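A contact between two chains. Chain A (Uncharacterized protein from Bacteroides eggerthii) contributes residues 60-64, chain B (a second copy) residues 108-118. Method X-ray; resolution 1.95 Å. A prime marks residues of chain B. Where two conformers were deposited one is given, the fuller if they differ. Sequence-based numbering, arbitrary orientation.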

# COMPACT_ATOMS: atom_id res chain seq x y z
N GLN A 60 -1.04 -6.11 3.06
CA GLN A 60 -1.45 -7.42 2.49
C GLN A 60 -2.73 -7.30 1.67
O GLN A 60 -3.45 -6.32 1.79
N THR A 61 -3.00 -8.30 0.85
CA THR A 61 -4.29 -8.41 0.16
C THR A 61 -4.74 -9.88 0.26
O THR A 61 -3.96 -10.75 0.63
N ALA A 62 -6.01 -10.15 -0.02
CA ALA A 62 -6.51 -11.51 -0.27
C ALA A 62 -7.53 -11.41 -1.38
O ALA A 62 -8.24 -10.39 -1.48
N PHE A 63 -7.63 -12.43 -2.21
CA PHE A 63 -8.66 -12.41 -3.28
C PHE A 63 -10.06 -12.71 -2.74
O PHE A 63 -10.19 -13.32 -1.68
N VAL A 64 -11.08 -12.23 -3.44
CA VAL A 64 -12.49 -12.38 -3.04
C VAL A 64 -13.30 -12.64 -4.32
O VAL A 64 -12.84 -12.36 -5.41
N THR B 108 -4.21 -23.22 2.17
CA THR B 108 -3.82 -22.67 0.87
C THR B 108 -5.08 -22.42 0.06
O THR B 108 -6.01 -23.22 0.13
N SER B 109 -5.11 -21.34 -0.71
CA SER B 109 -6.18 -21.10 -1.66
C SER B 109 -5.56 -20.45 -2.90
O SER B 109 -4.62 -19.67 -2.78
N THR B 110 -6.10 -20.77 -4.07
CA THR B 110 -5.62 -20.23 -5.36
C THR B 110 -6.81 -19.73 -6.14
O THR B 110 -7.80 -20.43 -6.24
N ASP B 111 -6.76 -18.52 -6.67
CA ASP B 111 -7.90 -18.02 -7.44
C ASP B 111 -7.75 -18.40 -8.92
O ASP B 111 -6.75 -19.02 -9.30
N LYS B 112 -8.73 -18.04 -9.72
CA LYS B 112 -8.74 -18.38 -11.15
C LYS B 112 -7.60 -17.72 -11.94
O LYS B 112 -7.27 -18.16 -13.03
N ARG B 113 -7.00 -16.66 -11.40
CA ARG B 113 -5.89 -15.97 -12.04
C ARG B 113 -4.51 -16.50 -11.63
O ARG B 113 -3.51 -16.00 -12.12
N GLY B 114 -4.46 -17.48 -10.72
CA GLY B 114 -3.18 -17.99 -10.21
C GLY B 114 -2.57 -17.24 -9.04
O GLY B 114 -1.44 -17.51 -8.66
N ASN B 115 -3.32 -16.31 -8.43
CA ASN B 115 -2.87 -15.71 -7.16
C ASN B 115 -3.06 -16.73 -6.04
O ASN B 115 -4.04 -17.46 -6.04
N ILE B 116 -2.11 -16.77 -5.13
CA ILE B 116 -2.09 -17.75 -4.03
C ILE B 116 -2.07 -17.01 -2.70
O ILE B 116 -1.36 -16.03 -2.53
N ASN B 117 -2.93 -17.45 -1.79
CA ASN B 117 -2.94 -16.98 -0.40
C ASN B 117 -2.71 -18.23 0.45
O ASN B 117 -3.42 -19.23 0.27
N CYS B 118 -1.77 -18.18 1.38
CA CYS B 118 -1.39 -19.33 2.20
C CYS B 118 -1.13 -18.93 3.65
O CYS B 118 -0.58 -17.87 3.89

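The contact is built around one aromatic side chain of chain A, Phe63, which reaches into a hairpin of chain B. Its CA-to-CB bond points toward the hairpin, and with chi1 at 54° (p) and chi2 at 81° the ring lies among Ser109′, Asp111′ and Asn117′. Phe63 accounts for most of the area that chain A loses here, and no clear hydrogen bond crosses between the stretches, so packing around the ring dominates.

Along chain B, Thr108′ takes no part. Ser109′ points toward chain A in the t rotamer, and its OG meets the edge of the ring, 3.2 Å from CZ of Phe63. A small side chain suits this place, since the tip of the ring comes so close. Thr110′, in the m rotamer, turns away, as expected from the alternation of a strand; what it offers Phe63 is its backbone, with N 3.7 Å from CZ.

Asp111′ points toward chain A in the p rotamer and does two jobs. Its CB lies 3.6 Å from the centroid of the Phe63 ring, 10° off the normal, a CH-pi contact over one face. Its carboxylate meanwhile ties down the turn that it begins: OD1 accepts a hydrogen bond from N of Asn115′ at 2.9 Å and a weak one from N of Arg113′ at 2.8 Å. Aspartate is well suited to this role, because its short side chain can fold back on the amides that follow.

Lys112′ and Arg113′ are exposed and do not touch chain A. Gly114′ closes the type I turn with phi/psi of 86/10, where a CB would be jammed against the carbonyl oxygen of Arg113′; that alone calls for glycine. Asn115′ (m) points toward chain A, its CB 4.3 Å from CD2 of Phe63, while its ND2 donates to OD2 of Asp111′ at 2.7 Å. The amide thus steadies the carboxylate from within the hairpin, and OD1 is satisfied elsewhere in the structure.

Ile116′ (m, t) turns away and is buried. Asn117′ (m) points back toward chain A and covers the face of Phe63 opposite Asp111′, so that the ring is held between the Asn117′ amide on one face and the CB methylene of Asp111′ on the other. Its compact, planar end fits this narrow place and also lies against the small methyl of Ala62; the amide is probably turned over in the model, so its polar partners remain open. Cys118′, beyond it, is out of reach.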

# COMPACT_ATOMS: atom_id res chain seq x y z
CB GLN A 60 -1.65 -8.47 3.60
CG GLN A 60 -0.38 -9.08 4.15
CD GLN A 60 0.24 -10.11 3.25
OE1 GLN A 60 -0.13 -10.25 2.07
NE2 GLN A 60 1.17 -10.84 3.78
CB THR A 61 -4.17 -8.08 -1.32
OG1 THR A 61 -3.30 -9.04 -1.89
CG2 THR A 61 -3.61 -6.65 -1.58
CB ALA A 62 -7.17 -12.10 0.98
CB PHE A 63 -8.31 -13.33 -4.43
CG PHE A 63 -8.02 -14.75 -4.01
CD1 PHE A 63 -9.06 -15.65 -3.77
CD2 PHE A 63 -6.71 -15.18 -3.89
CE1 PHE A 63 -8.79 -16.98 -3.43
CE2 PHE A 63 -6.44 -16.51 -3.55
CZ PHE A 63 -7.49 -17.38 -3.30
CB VAL A 64 -13.10 -11.16 -2.32
CG1 VAL A 64 -12.34 -10.82 -1.03
CG2 VAL A 64 -13.25 -9.95 -3.26
CB THR B 108 -2.92 -23.67 0.11
OG1 THR B 108 -1.71 -23.88 0.85
CG2 THR B 108 -2.58 -23.14 -1.29
CB SER B 109 -7.22 -20.18 -1.01
OG SER B 109 -8.36 -20.09 -1.82
CB THR B 110 -4.88 -21.30 -6.19
OG1 THR B 110 -3.79 -21.79 -5.42
CG2 THR B 110 -4.36 -20.76 -7.54
CB ASP B 111 -8.12 -16.50 -7.25
CG ASP B 111 -7.05 -15.65 -7.90
OD1 ASP B 111 -6.24 -16.17 -8.70
OD2 ASP B 111 -7.02 -14.45 -7.61
CB LYS B 112 -10.11 -18.01 -11.77
CG LYS B 112 -10.49 -16.53 -11.64
CD LYS B 112 -11.96 -16.26 -11.97
CE LYS B 112 -12.31 -14.80 -11.74
NZ LYS B 112 -13.73 -14.50 -12.06
CB ARG B 113 -5.94 -14.47 -11.70
CG ARG B 113 -7.23 -13.78 -12.11
CD ARG B 113 -7.28 -12.35 -11.58
NE ARG B 113 -8.34 -11.56 -12.22
CZ ARG B 113 -9.59 -11.41 -11.77
NH1 ARG B 113 -10.01 -11.99 -10.65
NH2 ARG B 113 -10.45 -10.65 -12.46
CB ASN B 115 -3.62 -14.42 -6.82
CG ASN B 115 -3.62 -13.43 -7.97
OD1 ASN B 115 -2.56 -13.02 -8.46
ND2 ASN B 115 -4.80 -13.07 -8.43
CB ILE B 116 -0.86 -18.69 -4.14
CG1 ILE B 116 -0.97 -19.54 -5.41
CG2 ILE B 116 -0.73 -19.61 -2.91
CD1 ILE B 116 0.27 -20.35 -5.70
CB ASN B 117 -4.31 -16.40 -0.05
CG ASN B 117 -4.64 -15.09 -0.76
OD1 ASN B 117 -3.81 -14.44 -1.42
ND2 ASN B 117 -5.88 -14.70 -0.62
CB CYS B 118 -0.11 -19.94 1.61
SG CYS B 118 0.60 -21.35 2.50